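Local coordinates for protein bacterial fluorinating enzyme homolog (Thermus thermophilus, PDB 2CW5) that hydrolyses S-adenosyl-L-methionine to adenosine and L-methionine and has no chlorinase or fluorinase activity, at residues Arg78-Gly90 with Trp100-Glu112. Numbering follows the deposited sequence.
Sequences RAVAALGRWTYVG and WLLDPPRRAFLLE
Asp-103 OD2 takes two bonds from the hairpin formed by residues 79-89. Tyr-88 OH lies 2.7 Å from Asp-103 OD2, on the anti lone pair of that oxygen. Trp-86 N bonds Asp-103 OD2 at 3.0 Å, from above the carboxylate plane. Arg-85 N bonds Asp-103 OD1 on its syn side at 2.7 Å, with a nearly straight N-H...O angle (171°). CG of Asp-103 lies anti to the backbone N (chi1 172°), which carries the carboxylate into the turn between strands 79-83 and 87-89. With an alanine here, the amides of Arg-85 and Trp-86 and the Tyr-88 hydroxyl would probably lose their shared acceptor, and the turn would be less firmly fixed. The Arg-85 chain bends back at chi3, and NH1 and NH2 both bond Leu-102 O end-on. One water joins NH2 to that carbonyl. Another bonds OD1 and, weakly, NH1.

The edge of Trp-100 stands on the face of Tyr-88 in a T-shaped stack. Trp-100 NE1 lies 3.3 Å from Tyr-88 CD2, and the ring planes are 85° apart. CZ2 of the same indole and CB of Pro-105 both touch the Ala-82 methyl.

Beyond the turn, strand 107-110 pairs antiparallel with 79-83. Phe-109 and Ala-81 exchange two backbone bonds, and Leu-83 N bonds Arg-107 O. Leu-83 O accepts a 2.7 Å bond from Arg-106 N and a weak one from Arg-107 N. Leu-83 CD1 meets the Phe-109 ring edge at CE2, 3.5 Å away. Leu-111 spreads its methyls between Ala-81 CB and Val-89 CG1, beside Phe-138 of helix 133-147.

Strand 157-158 continues the sheet beyond 107-110. Arg-106 and Arg-107 opposite Leu-83 make a classic beta bulge, in the antiparallel part of the mixed sheet of the SAM hydroxide adenosyltransferase N-terminal domain.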
ATOM      1  N   ARG C  78       2.657  21.510 -16.866  1.00 33.42           N
ATOM      2  CA  ARG C  78       1.994  21.038 -18.114  1.00 32.52           C
ATOM      3  C   ARG C  78       1.765  19.523 -18.072  1.00 30.81           C
ATOM      4  O   ARG C  78       2.674  18.761 -17.743  1.00 29.08           O
ATOM      5  CB  ARG C  78       2.858  21.404 -19.325  1.00 34.80           C
ATOM      6  CG  ARG C  78       2.270  20.982 -20.652  1.00 37.94           C
ATOM      7  CD  ARG C  78       2.981  21.628 -21.837  1.00 39.27           C
ATOM      8  NE  ARG C  78       4.313  21.080 -22.083  1.00 39.66           N
ATOM      9  CZ  ARG C  78       5.006  21.295 -23.197  1.00 40.21           C
ATOM     10  NH1 ARG C  78       4.489  22.044 -24.164  1.00 39.59           N
ATOM     11  NH2 ARG C  78       6.209  20.761 -23.355  1.00 40.68           N
ATOM     12  N   ALA C  79       0.547  19.098 -18.399  1.00 28.76           N
ATOM     13  CA  ALA C  79       0.193  17.677 -18.412  1.00 28.31           C
ATOM     14  C   ALA C  79       0.318  17.157 -19.840  1.00 27.09           C
ATOM     15  O   ALA C  79      -0.290  17.704 -20.758  1.00 26.51           O
ATOM     16  CB  ALA C  79      -1.234  17.486 -17.905  1.00 28.07           C
ATOM     17  N   VAL C  80       1.098  16.094 -20.030  1.00 25.33           N
ATOM     18  CA  VAL C  80       1.296  15.558 -21.371  1.00 24.41           C
ATOM     19  C   VAL C  80       1.209  14.047 -21.528  1.00 24.87           C
ATOM     20  O   VAL C  80       1.167  13.288 -20.560  1.00 23.81           O
ATOM     21  CB  VAL C  80       2.680  15.965 -21.941  1.00 24.47           C
ATOM     22  CG1 VAL C  80       2.807  17.477 -21.994  1.00 24.32           C
ATOM     23  CG2 VAL C  80       3.792  15.366 -21.082  1.00 22.76           C
ATOM     24  N   ALA C  81       1.174  13.639 -22.790  1.00 24.41           N
ATOM     25  CA  ALA C  81       1.171  12.244 -23.183  1.00 22.40           C
ATOM     26  C   ALA C  81       2.272  12.229 -24.244  1.00 25.01           C
ATOM     27  O   ALA C  81       2.288  13.087 -25.128  1.00 23.08           O
ATOM     28  CB  ALA C  81      -0.155  11.865 -23.796  1.00 23.92           C
ATOM     29  N   ALA C  82       3.210  11.295 -24.127  1.00 24.14           N
ATOM     30  CA  ALA C  82       4.310  11.170 -25.087  1.00 23.74           C
ATOM     31  C   ALA C  82       4.263   9.750 -25.638  1.00 24.75           C
ATOM     32  O   ALA C  82       4.089   8.794 -24.884  1.00 23.97           O
ATOM     33  CB  ALA C  82       5.642  11.435 -24.403  1.00 24.09           C
ATOM     34  N   LEU C  83       4.426   9.616 -26.949  1.00 24.31           N
ATOM     35  CA  LEU C  83       4.338   8.314 -27.601  1.00 26.73           C
ATOM     36  C   LEU C  83       5.640   7.791 -28.198  1.00 24.85           C
ATOM     37  O   LEU C  83       6.290   8.469 -28.991  1.00 26.05           O
ATOM     38  CB  LEU C  83       3.283   8.378 -28.708  1.00 28.09           C
ATOM     39  CG  LEU C  83       1.964   9.085 -28.373  1.00 33.20           C
ATOM     40  CD1 LEU C  83       1.181   9.331 -29.659  1.00 33.50           C
ATOM     41  CD2 LEU C  83       1.152   8.250 -27.397  1.00 32.52           C
ATOM     42  N   GLY C  84       5.999   6.573 -27.805  1.00 24.61           N
ATOM     43  CA  GLY C  84       7.192   5.916 -28.311  1.00 25.03           C
ATOM     44  C   GLY C  84       6.803   4.453 -28.427  1.00 25.96           C
ATOM     45  O   GLY C  84       5.653   4.163 -28.771  1.00 24.40           O
ATOM     46  N   ARG C  85       7.733   3.539 -28.155  1.00 25.11           N
ATOM     47  CA  ARG C  85       7.420   2.113 -28.198  1.00 27.80           C
ATOM     48  C   ARG C  85       6.403   1.875 -27.086  1.00 26.42           C
ATOM     49  O   ARG C  85       5.568   0.973 -27.161  1.00 25.82           O
ATOM     50  CB  ARG C  85       8.667   1.254 -27.943  1.00 30.03           C
ATOM     51  CG  ARG C  85       9.759   1.394 -28.986  1.00 37.53           C
ATOM     52  CD  ARG C  85      10.586   0.116 -29.104  1.00 41.05           C
ATOM     53  NE  ARG C  85      11.295  -0.233 -27.874  1.00 45.74           N
ATOM     54  CZ  ARG C  85      12.370   0.402 -27.416  1.00 48.06           C
ATOM     55  NH1 ARG C  85      12.877   1.434 -28.079  1.00 48.53           N
ATOM     56  NH2 ARG C  85      12.945   0.001 -26.291  1.00 49.17           N
ATOM     57  N   TRP C  86       6.506   2.683 -26.037  1.00 24.08           N
ATOM     58  CA  TRP C  86       5.574   2.626 -24.916  1.00 22.82           C
ATOM     59  C   TRP C  86       4.926   4.005 -24.898  1.00 22.16           C
ATOM     60  O   TRP C  86       5.434   4.936 -25.519  1.00 22.51           O
ATOM     61  CB  TRP C  86       6.307   2.375 -23.594  1.00 21.23           C
ATOM     62  CG  TRP C  86       6.853   0.981 -23.469  1.00 23.17           C
ATOM     63  CD1 TRP C  86       6.156  -0.150 -23.150  1.00 24.07           C
ATOM     64  CD2 TRP C  86       8.203   0.568 -23.701  1.00 25.44           C
ATOM     65  NE1 TRP C  86       6.991  -1.245 -23.170  1.00 26.21           N
ATOM     66  CE2 TRP C  86       8.252  -0.832 -23.507  1.00 25.99           C
ATOM     67  CE3 TRP C  86       9.378   1.244 -24.058  1.00 28.41           C
ATOM     68  CZ2 TRP C  86       9.434  -1.569 -23.658  1.00 28.09           C
ATOM     69  CZ3 TRP C  86      10.553   0.511 -24.209  1.00 28.87           C
ATOM     70  CH2 TRP C  86      10.570  -0.884 -24.008  1.00 28.86           C
ATOM     71  N   THR C  87       3.804   4.133 -24.205  1.00 21.15           N
ATOM     72  CA  THR C  87       3.105   5.407 -24.133  1.00 22.69           C
ATOM     73  C   THR C  87       3.235   5.946 -22.719  1.00 23.05           C
ATOM     74  O   THR C  87       3.141   5.194 -21.748  1.00 23.99           O
ATOM     75  CB  THR C  87       1.631   5.226 -24.520  1.00 24.01           C
ATOM     76  OG1 THR C  87       1.566   4.810 -25.892  1.00 21.71           O
ATOM     77  CG2 THR C  87       0.848   6.535 -24.343  1.00 23.93           C
ATOM     78  N   TYR C  88       3.458   7.249 -22.604  1.00 20.80           N
ATOM     79  CA  TYR C  88       3.647   7.865 -21.299  1.00 21.57           C
ATOM     80  C   TYR C  88       2.608   8.936 -21.027  1.00 20.18           C
ATOM     81  O   TYR C  88       2.272   9.721 -21.911  1.00 20.07           O
ATOM     82  CB  TYR C  88       5.049   8.475 -21.228  1.00 20.22           C
ATOM     83  CG  TYR C  88       6.138   7.504 -21.628  1.00 22.55           C
ATOM     84  CD1 TYR C  88       6.647   6.584 -20.716  1.00 23.98           C
ATOM     85  CD2 TYR C  88       6.613   7.464 -22.941  1.00 22.18           C
ATOM     86  CE1 TYR C  88       7.601   5.640 -21.099  1.00 23.15           C
ATOM     87  CE2 TYR C  88       7.561   6.526 -23.337  1.00 23.16           C
ATOM     88  CZ  TYR C  88       8.050   5.613 -22.411  1.00 24.88           C
ATOM     89  OH  TYR C  88       8.960   4.653 -22.803  1.00 22.59           O
ATOM     90  N   VAL C  89       2.098   8.952 -19.801  1.00 19.53           N
ATOM     91  CA  VAL C  89       1.100   9.934 -19.397  1.00 20.68           C
ATOM     92  C   VAL C  89       1.490  10.460 -18.026  1.00 21.18           C
ATOM     93  O   VAL C  89       1.572   9.706 -17.059  1.00 19.52           O
ATOM     94  CB  VAL C  89      -0.304   9.308 -19.319  1.00 20.18           C
ATOM     95  CG1 VAL C  89      -1.318  10.343 -18.819  1.00 20.53           C
ATOM     96  CG2 VAL C  89      -0.706   8.777 -20.680  1.00 20.53           C
ATOM     97  N   GLY C  90       1.746  11.760 -17.948  1.00 21.39           N
ATOM     98  CA  GLY C  90       2.132  12.343 -16.684  1.00 20.91           C
ATOM     99  C   GLY C  90       2.587  13.777 -16.858  1.00 21.13           C
ATOM    100  O   GLY C  90       2.474  14.335 -17.949  1.00 19.44           O
ATOM    101  N   TRP C 100      12.921   7.690 -21.232  1.00 19.96           N
ATOM    102  CA  TRP C 100      13.109   8.188 -22.581  1.00 20.57           C
ATOM    103  C   TRP C 100      14.477   7.886 -23.185  1.00 20.95           C
ATOM    104  O   TRP C 100      14.660   8.016 -24.395  1.00 20.88           O
ATOM    105  CB  TRP C 100      12.781   9.687 -22.626  1.00 19.19           C
ATOM    106  CG  TRP C 100      11.296   9.937 -22.468  1.00 20.19           C
ATOM    107  CD1 TRP C 100      10.288   9.036 -22.687  1.00 20.53           C
ATOM    108  CD2 TRP C 100      10.658  11.170 -22.120  1.00 19.26           C
ATOM    109  NE1 TRP C 100       9.069   9.633 -22.500  1.00 21.22           N
ATOM    110  CE2 TRP C 100       9.264  10.943 -22.153  1.00 20.67           C
ATOM    111  CE3 TRP C 100      11.128  12.447 -21.783  1.00 20.29           C
ATOM    112  CZ2 TRP C 100       8.333  11.944 -21.862  1.00 22.10           C
ATOM    113  CZ3 TRP C 100      10.202  13.445 -21.493  1.00 20.16           C
ATOM    114  CH2 TRP C 100       8.817  13.185 -21.534  1.00 20.63           C
ATOM    115  N   LEU C 101      15.435   7.477 -22.355  1.00 21.16           N
ATOM    116  CA  LEU C 101      16.749   7.101 -22.869  1.00 21.55           C
ATOM    117  C   LEU C 101      16.594   5.720 -23.496  1.00 21.90           C
ATOM    118  O   LEU C 101      17.325   5.350 -24.411  1.00 23.05           O
ATOM    119  CB  LEU C 101      17.789   7.020 -21.749  1.00 20.94           C
ATOM    120  CG  LEU C 101      18.301   8.334 -21.163  1.00 20.16           C
ATOM    121  CD1 LEU C 101      19.253   8.040 -20.008  1.00 22.57           C
ATOM    122  CD2 LEU C 101      19.008   9.140 -22.264  1.00 19.99           C
ATOM    123  N   LEU C 102      15.632   4.959 -22.987  1.00 21.94           N
ATOM    124  CA  LEU C 102      15.369   3.620 -23.495  1.00 22.46           C
ATOM    125  C   LEU C 102      14.370   3.692 -24.648  1.00 23.52           C
ATOM    126  O   LEU C 102      14.375   2.841 -25.541  1.00 23.19           O
ATOM    127  CB  LEU C 102      14.787   2.740 -22.385  1.00 23.91           C
ATOM    128  CG  LEU C 102      15.582   2.600 -21.080  1.00 26.24           C
ATOM    129  CD1 LEU C 102      14.761   1.804 -20.074  1.00 27.71           C
ATOM    130  CD2 LEU C 102      16.917   1.921 -21.344  1.00 28.68           C
ATOM    131  N   ASP C 103      13.534   4.725 -24.625  1.00 23.88           N
ATOM    132  CA  ASP C 103      12.483   4.910 -25.627  1.00 23.18           C
ATOM    133  C   ASP C 103      12.125   6.389 -25.825  1.00 24.99           C
ATOM    134  O   ASP C 103      11.188   6.905 -25.213  1.00 24.70           O
ATOM    135  CB  ASP C 103      11.249   4.104 -25.188  1.00 22.76           C
ATOM    136  CG  ASP C 103      10.026   4.363 -26.048  1.00 25.08           C
ATOM    137  OD1 ASP C 103      10.164   4.453 -27.285  1.00 25.83           O
ATOM    138  OD2 ASP C 103       8.915   4.459 -25.481  1.00 22.88           O
ATOM    139  N   PRO C 104      12.884   7.092 -26.680  1.00 24.73           N
ATOM    140  CA  PRO C 104      12.669   8.512 -26.981  1.00 24.56           C
ATOM    141  C   PRO C 104      11.328   8.693 -27.688  1.00 25.95           C
ATOM    142  O   PRO C 104      11.091   8.097 -28.737  1.00 27.39           O
ATOM    143  CB  PRO C 104      13.843   8.856 -27.902  1.00 23.83           C
ATOM    144  CG  PRO C 104      14.894   7.878 -27.496  1.00 24.81           C
ATOM    145  CD  PRO C 104      14.124   6.607 -27.308  1.00 24.38           C
ATOM    146  N   PRO C 105      10.432   9.512 -27.122  1.00 27.12           N
ATOM    147  CA  PRO C 105       9.131   9.713 -27.762  1.00 28.65           C
ATOM    148  C   PRO C 105       9.213  10.366 -29.137  1.00 29.53           C
ATOM    149  O   PRO C 105      10.109  11.167 -29.412  1.00 28.35           O
ATOM    150  CB  PRO C 105       8.375  10.571 -26.747  1.00 28.19           C
ATOM    151  CG  PRO C 105       9.460  11.342 -26.083  1.00 29.57           C
ATOM    152  CD  PRO C 105      10.538  10.301 -25.882  1.00 26.98           C
ATOM    153  N   ARG C 106       8.269  10.003 -29.996  1.00 31.35           N
ATOM    154  CA  ARG C 106       8.198  10.540 -31.348  1.00 33.51           C
ATOM    155  C   ARG C 106       7.171  11.669 -31.398  1.00 32.64           C
ATOM    156  O   ARG C 106       7.317  12.618 -32.168  1.00 33.55           O
ATOM    157  CB  ARG C 106       7.802   9.431 -32.325  1.00 36.93           C
ATOM    158  CG  ARG C 106       8.796   8.283 -32.397  1.00 43.58           C
ATOM    159  CD  ARG C 106      10.008   8.639 -33.248  1.00 48.31           C
ATOM    160  NE  ARG C 106       9.656   8.752 -34.662  1.00 52.81           N
ATOM    161  CZ  ARG C 106      10.521   9.020 -35.635  1.00 54.78           C
ATOM    162  NH1 ARG C 106      11.805   9.208 -35.354  1.00 56.21           N
ATOM    163  NH2 ARG C 106      10.102   9.098 -36.892  1.00 55.05           N
ATOM    164  N   ARG C 107       6.133  11.562 -30.572  1.00 30.93           N
ATOM    165  CA  ARG C 107       5.084  12.578 -30.514  1.00 29.83           C
ATOM    166  C   ARG C 107       4.642  12.853 -29.080  1.00 29.18           C
ATOM    167  O   ARG C 107       4.712  11.975 -28.225  1.00 27.70           O
ATOM    168  CB  ARG C 107       3.866  12.139 -31.337  1.00 30.75           C
ATOM    169  CG  ARG C 107       4.111  12.098 -32.835  1.00 33.34           C
ATOM    170  CD  ARG C 107       2.803  11.954 -33.594  1.00 35.83           C
ATOM    171  NE  ARG C 107       2.153  10.674 -33.342  1.00 36.60           N
ATOM    172  CZ  ARG C 107       0.899  10.399 -33.687  1.00 38.68           C
ATOM    173  NH1 ARG C 107       0.162  11.319 -34.296  1.00 36.87           N
ATOM    174  NH2 ARG C 107       0.380   9.207 -33.423  1.00 37.61           N
ATOM    175  N   ALA C 108       4.191  14.079 -28.826  1.00 28.44           N
ATOM    176  CA  ALA C 108       3.723  14.477 -27.500  1.00 27.26           C
ATOM    177  C   ALA C 108       2.449  15.295 -27.666  1.00 28.97           C
ATOM    178  O   ALA C 108       2.264  15.961 -28.688  1.00 27.95           O
ATOM    179  CB  ALA C 108       4.786  15.301 -26.790  1.00 27.01           C
ATOM    180  N   PHE C 109       1.580  15.249 -26.659  1.00 29.10           N
ATOM    181  CA  PHE C 109       0.307  15.963 -26.703  1.00 30.99           C
ATOM    182  C   PHE C 109      -0.057  16.598 -25.365  1.00 32.32           C
ATOM    183  O   PHE C 109       0.241  16.047 -24.305  1.00 31.67           O
ATOM    184  CB  PHE C 109      -0.814  14.997 -27.094  1.00 31.75           C
ATOM    185  CG  PHE C 109      -0.651  14.386 -28.455  1.00 32.74           C
ATOM    186  CD1 PHE C 109      -1.246  14.966 -29.569  1.00 34.67           C
ATOM    187  CD2 PHE C 109       0.103  13.230 -28.624  1.00 32.88           C
ATOM    188  CE1 PHE C 109      -1.093  14.403 -30.833  1.00 33.51           C
ATOM    189  CE2 PHE C 109       0.264  12.662 -29.881  1.00 32.46           C
ATOM    190  CZ  PHE C 109      -0.336  13.249 -30.988  1.00 33.00           C
ATOM    191  N   LEU C 110      -0.705  17.758 -25.422  1.00 32.94           N
ATOM    192  CA  LEU C 110      -1.156  18.443 -24.215  1.00 32.84           C
ATOM    193  C   LEU C 110      -2.431  17.723 -23.794  1.00 31.59           C
ATOM    194  O   LEU C 110      -3.255  17.386 -24.641  1.00 31.23           O
ATOM    195  CB  LEU C 110      -1.471  19.913 -24.513  1.00 34.68           C
ATOM    196  CG  LEU C 110      -0.531  20.963 -23.924  1.00 38.26           C
ATOM    197  CD1 LEU C 110      -0.618  20.938 -22.402  1.00 36.84           C
ATOM    198  CD2 LEU C 110       0.891  20.696 -24.391  1.00 37.81           C
ATOM    199  N   LEU C 111      -2.599  17.479 -22.498  1.00 30.55           N
ATOM    200  CA  LEU C 111      -3.791  16.779 -22.035  1.00 31.81           C
ATOM    201  C   LEU C 111      -4.931  17.718 -21.654  1.00 33.97           C
ATOM    202  O   LEU C 111      -4.804  18.522 -20.732  1.00 34.19           O
ATOM    203  CB  LEU C 111      -3.454  15.876 -20.844  1.00 28.63           C
ATOM    204  CG  LEU C 111      -2.395  14.790 -21.068  1.00 27.08           C
ATOM    205  CD1 LEU C 111      -2.328  13.894 -19.840  1.00 22.19           C
ATOM    206  CD2 LEU C 111      -2.740  13.971 -22.299  1.00 28.11           C
ATOM    207  N   GLU C 112      -6.041  17.612 -22.382  1.00 37.38           N
ATOM    208  CA  GLU C 112      -7.224  18.426 -22.121  1.00 39.48           C
ATOM    209  C   GLU C 112      -8.482  17.557 -22.250  1.00 40.71           C
ATOM    210  O   GLU C 112      -9.468  17.960 -22.864  1.00 40.22           O
ATOM    211  CB  GLU C 112      -7.297  19.594 -23.112  1.00 41.21           C
ATOM    212  CG  GLU C 112      -5.989  20.357 -23.261  1.00 44.45           C
ATOM    213  CD  GLU C 112      -6.145  21.666 -24.018  1.00 45.57           C
ATOM    214  OE1 GLU C 112      -6.732  21.659 -25.121  1.00 46.77           O
ATOM    215  OE2 GLU C 112      -5.669  22.701 -23.507  1.00 46.86           O
TER
HETATM  216  O   HOH W   1      15.697   0.464 -24.991  1.00 30.00           O
HETATM  217  O   HOH W   2      11.890   3.824 -29.222  1.00 44.74           O